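Pyridoxine 4-oxidase (Mesorhizobium loti, PDB 4HA6) catalyses the oxidation of pyridoxine at its 4-hydroxymethyl group, as an FAD-dependent member of the GMC oxidoreductase family. Local coordinates at residues G91-G95 / F121-E125. Sequence-based numbering, arbitrary orientation.
With FAD (flavin-adenine dinucleotide), chain B.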
loop_
_atom_site.group_PDB
_atom_site.type_symbol
_atom_site.label_atom_id
_atom_site.label_comp_id
_atom_site.label_asym_id
_atom_site.label_seq_id
_atom_site.Cartn_x
_atom_site.Cartn_y
_atom_site.Cartn_z
ATOM N N GLY A 91 0.718 -8.945 3.882
ATOM C CA GLY A 91 2.073 -8.787 4.378
ATOM C C GLY A 91 2.121 -7.596 5.310
ATOM O O GLY A 91 1.472 -6.571 5.035
ATOM N N TYR A 92 2.859 -7.728 6.412
ATOM C CA TYR A 92 3.050 -6.617 7.350
ATOM C C TYR A 92 4.531 -6.227 7.419
ATOM O O TYR A 92 5.358 -6.970 7.974
ATOM C CB TYR A 92 2.545 -6.993 8.743
ATOM C CG TYR A 92 2.561 -5.849 9.739
ATOM C CD1 TYR A 92 1.537 -4.899 9.759
ATOM C CD2 TYR A 92 3.597 -5.724 10.661
ATOM C CE1 TYR A 92 1.544 -3.850 10.683
ATOM C CE2 TYR A 92 3.615 -4.680 11.588
ATOM C CZ TYR A 92 2.595 -3.749 11.588
ATOM O OH TYR A 92 2.639 -2.723 12.503
ATOM N N MET A 93 4.860 -5.072 6.840
ATOM C CA MET A 93 6.225 -4.551 6.841
ATOM C C MET A 93 6.178 -3.092 7.283
ATOM O O MET A 93 5.631 -2.260 6.562
ATOM C CB MET A 93 6.819 -4.602 5.418
ATOM C CG MET A 93 7.226 -5.988 4.912
ATOM S SD MET A 93 5.851 -7.066 4.412
ATOM C CE MET A 93 6.737 -8.127 3.255
ATOM N N ARG A 94 6.748 -2.767 8.442
ATOM C CA ARG A 94 6.768 -1.371 8.892
ATOM C C ARG A 94 7.491 -0.480 7.883
ATOM O O ARG A 94 7.041 0.619 7.562
ATOM C CB ARG A 94 7.480 -1.237 10.243
ATOM C CG ARG A 94 6.793 -1.887 11.422
ATOM C CD ARG A 94 7.710 -1.766 12.647
ATOM N NE ARG A 94 7.030 -2.192 13.867
ATOM C CZ ARG A 94 7.594 -2.207 15.071
ATOM N NH1 ARG A 94 8.858 -1.821 15.227
ATOM N NH2 ARG A 94 6.896 -2.615 16.119
ATOM N N GLY A 95 8.611 -0.974 7.367
ATOM C CA GLY A 95 9.496 -0.147 6.573
ATOM C C GLY A 95 10.816 -0.074 7.318
ATOM O O GLY A 95 10.942 -0.650 8.403
ATOM N N PHE A 121 3.622 2.100 16.126
ATOM C CA PHE A 121 3.586 0.729 15.610
ATOM C C PHE A 121 3.231 -0.243 16.747
ATOM O O PHE A 121 2.330 -1.066 16.620
ATOM C CB PHE A 121 4.939 0.355 14.999
ATOM C CG PHE A 121 5.158 0.902 13.616
ATOM C CD1 PHE A 121 6.298 1.644 13.327
ATOM C CD2 PHE A 121 4.238 0.666 12.602
ATOM C CE1 PHE A 121 6.512 2.153 12.060
ATOM C CE2 PHE A 121 4.445 1.178 11.321
ATOM C CZ PHE A 121 5.592 1.922 11.057
ATOM N N GLN A 122 3.933 -0.118 17.867
ATOM C CA GLN A 122 3.671 -0.959 19.033
ATOM C C GLN A 122 2.221 -0.912 19.520
ATOM O O GLN A 122 1.674 -1.939 19.916
ATOM C CB GLN A 122 4.641 -0.605 20.172
ATOM C CG GLN A 122 6.113 -0.877 19.834
ATOM C CD GLN A 122 7.060 -0.225 20.818
ATOM O OE1 GLN A 122 6.625 0.420 21.765
ATOM N NE2 GLN A 122 8.361 -0.380 20.594
ATOM N N ALA A 123 1.598 0.270 19.512
ATOM C CA ALA A 123 0.186 0.374 19.901
ATOM C C ALA A 123 -0.724 -0.376 18.922
ATOM O O ALA A 123 -1.807 -0.858 19.291
ATOM C CB ALA A 123 -0.244 1.831 20.003
ATOM N N ILE A 124 -0.286 -0.472 17.669
ATOM C CA ILE A 124 -1.085 -1.123 16.642
ATOM C C ILE A 124 -0.965 -2.649 16.715
ATOM O O ILE A 124 -1.949 -3.379 16.523
ATOM C CB ILE A 124 -0.670 -0.621 15.254
ATOM C CG1 ILE A 124 -1.308 0.745 14.981
ATOM C CG2 ILE A 124 -1.054 -1.628 14.174
ATOM C CD1 ILE A 124 -0.612 1.555 13.904
ATOM N N GLU A 125 0.243 -3.117 17.023
ATOM C CA GLU A 125 0.594 -4.529 16.875
ATOM C C GLU A 125 0.222 -5.441 18.046
ATOM O O GLU A 125 0.396 -5.073 19.214
ATOM C CB GLU A 125 2.096 -4.626 16.631
ATOM C CG GLU A 125 2.478 -4.024 15.307
ATOM C CD GLU A 125 3.922 -3.645 15.235
ATOM O OE1 GLU A 125 4.661 -3.873 16.222
ATOM O OE2 GLU A 125 4.317 -3.109 14.185
HETATM P PA FAD B . -7.901 2.128 1.192
HETATM O O1A FAD B . -7.655 1.046 2.234
HETATM O O2A FAD B . -7.852 1.753 -0.262
HETATM O O5B FAD B . -9.339 2.788 1.533
HETATM C C5B FAD B . -10.047 3.674 0.671
HETATM C C4B FAD B . -11.514 3.496 1.034
HETATM O O4B FAD B . -12.278 4.675 0.760
HETATM C C3B FAD B . -12.140 2.370 0.220
HETATM O O3B FAD B . -12.900 1.572 1.144
HETATM C C2B FAD B . -13.046 3.075 -0.786
HETATM O O2B FAD B . -14.188 2.269 -1.125
HETATM C C1B FAD B . -13.429 4.353 -0.045
HETATM N N9A FAD B . -13.709 5.534 -0.914
HETATM C C8A FAD B . -12.994 5.940 -1.985
HETATM N N7A FAD B . -13.533 7.071 -2.515
HETATM C C5A FAD B . -14.614 7.413 -1.775
HETATM C C6A FAD B . -15.627 8.501 -1.790
HETATM N N6A FAD B . -15.588 9.493 -2.735
HETATM N N1A FAD B . -16.591 8.479 -0.825
HETATM C C2A FAD B . -16.634 7.516 0.120
HETATM N N3A FAD B . -15.736 6.507 0.183
HETATM C C4A FAD B . -14.719 6.398 -0.718
HETATM N N1 FAD B . -0.034 -3.557 1.714
HETATM C C2 FAD B . 0.760 -4.218 2.576
HETATM O O2 FAD B . 1.378 -3.558 3.442
HETATM N N3 FAD B . 0.937 -5.551 2.522
HETATM C C4 FAD B . 0.314 -6.321 1.614
HETATM O O4 FAD B . 0.499 -7.566 1.567
HETATM C C4X FAD B . -0.578 -5.666 0.630
HETATM N N5 FAD B . -1.230 -6.360 -0.326
HETATM C C5X FAD B . -2.056 -5.735 -1.202
HETATM C C6 FAD B . -2.731 -6.464 -2.179
HETATM C C7 FAD B . -3.585 -5.824 -3.072
HETATM C C7M FAD B . -4.311 -6.628 -4.122
HETATM C C8 FAD B . -3.781 -4.350 -2.985
HETATM C C8M FAD B . -4.700 -3.661 -3.958
HETATM C C9 FAD B . -3.112 -3.611 -2.010
HETATM C C9A FAD B . -2.253 -4.260 -1.123
HETATM N N10 FAD B . -1.569 -3.525 -0.139
HETATM C C10 FAD B . -0.723 -4.203 0.750
HETATM C "C1'" FAD B . -1.739 -2.069 -0.053
HETATM C "C2'" FAD B . -2.612 -1.642 1.117
HETATM O "O2'" FAD B . -3.790 -2.461 1.179
HETATM C "C3'" FAD B . -2.987 -0.178 0.879
HETATM O "O3'" FAD B . -1.781 0.567 0.642
HETATM C "C4'" FAD B . -3.738 0.405 2.063
HETATM O "O4'" FAD B . -4.900 -0.409 2.299
HETATM C "C5'" FAD B . -4.133 1.865 1.813
HETATM O "O5'" FAD B . -5.174 2.206 2.725
HETATM P P FAD B . -5.897 3.629 2.605
HETATM O O1P FAD B . -6.677 3.935 3.877
HETATM O O2P FAD B . -4.912 4.653 2.077
HETATM O O3P FAD B . -6.919 3.379 1.394
#
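At the edge of the FAD pocket of this GMC oxidoreductase, the loop that carries Gly-91 sets Tyr-92 and Arg-94 against Phe-121, in the last turn of helix 114-124, and Glu-125, just past its end. Gly-91 meets the flavin through its backbone: Gly-91 N donates to FAD O4 (2.7 Å), and FAD N3 donates back to Gly-91 O. One residue on, Tyr-92 has CG anti to its own N (chi1 -173°), which carries the ring away from the cofactor and brings its hydroxyl to the carboxylate. There Tyr-92 OH donates to Glu-125 OE2, the modelled 2.4 Å being too short to take at face value at 2.1 Å resolution; the oxygen lies at the ring edge, with the carboxylate turned 81° from the ring plane.

Arg-94 takes the same carboxylate side-on in a two-point salt bridge. Its NE reaches Glu-125 OE2 at 2.9 Å, in the guanidinium plane, and its NH2 reaches Glu-125 OE1 at 2.6 Å. Both oxygens use their syn lone pairs, and two bonds from different nitrogens, with the planes nearly coplanar, hold the carboxylate against rotation. OE2 thus serves two donors from the loop, while OE1 also accepts from the amide of Gly-136; these bonds probably favour the ionised acid in this buried setting. Replacing Arg-94 with an alanine would probably leave the Glu-125 carboxylate without its charge partner and take the aliphatic chain off the Phe-121 face. Ile-134 O gives Arg-94 NH2 a second acceptor, and helix 490-506 packs on Tyr-92 and Phe-121 through Ala-491 and Ala-495. The extended arginine chain lies across the phenylalanine ring in a CH-pi contact, Arg-94 CG standing 3.7 Å from the Phe-121 ring centroid and 7° off its normal, while Phe-121 CB sits over the guanidinium, 3.5 Å from Arg-94 NE.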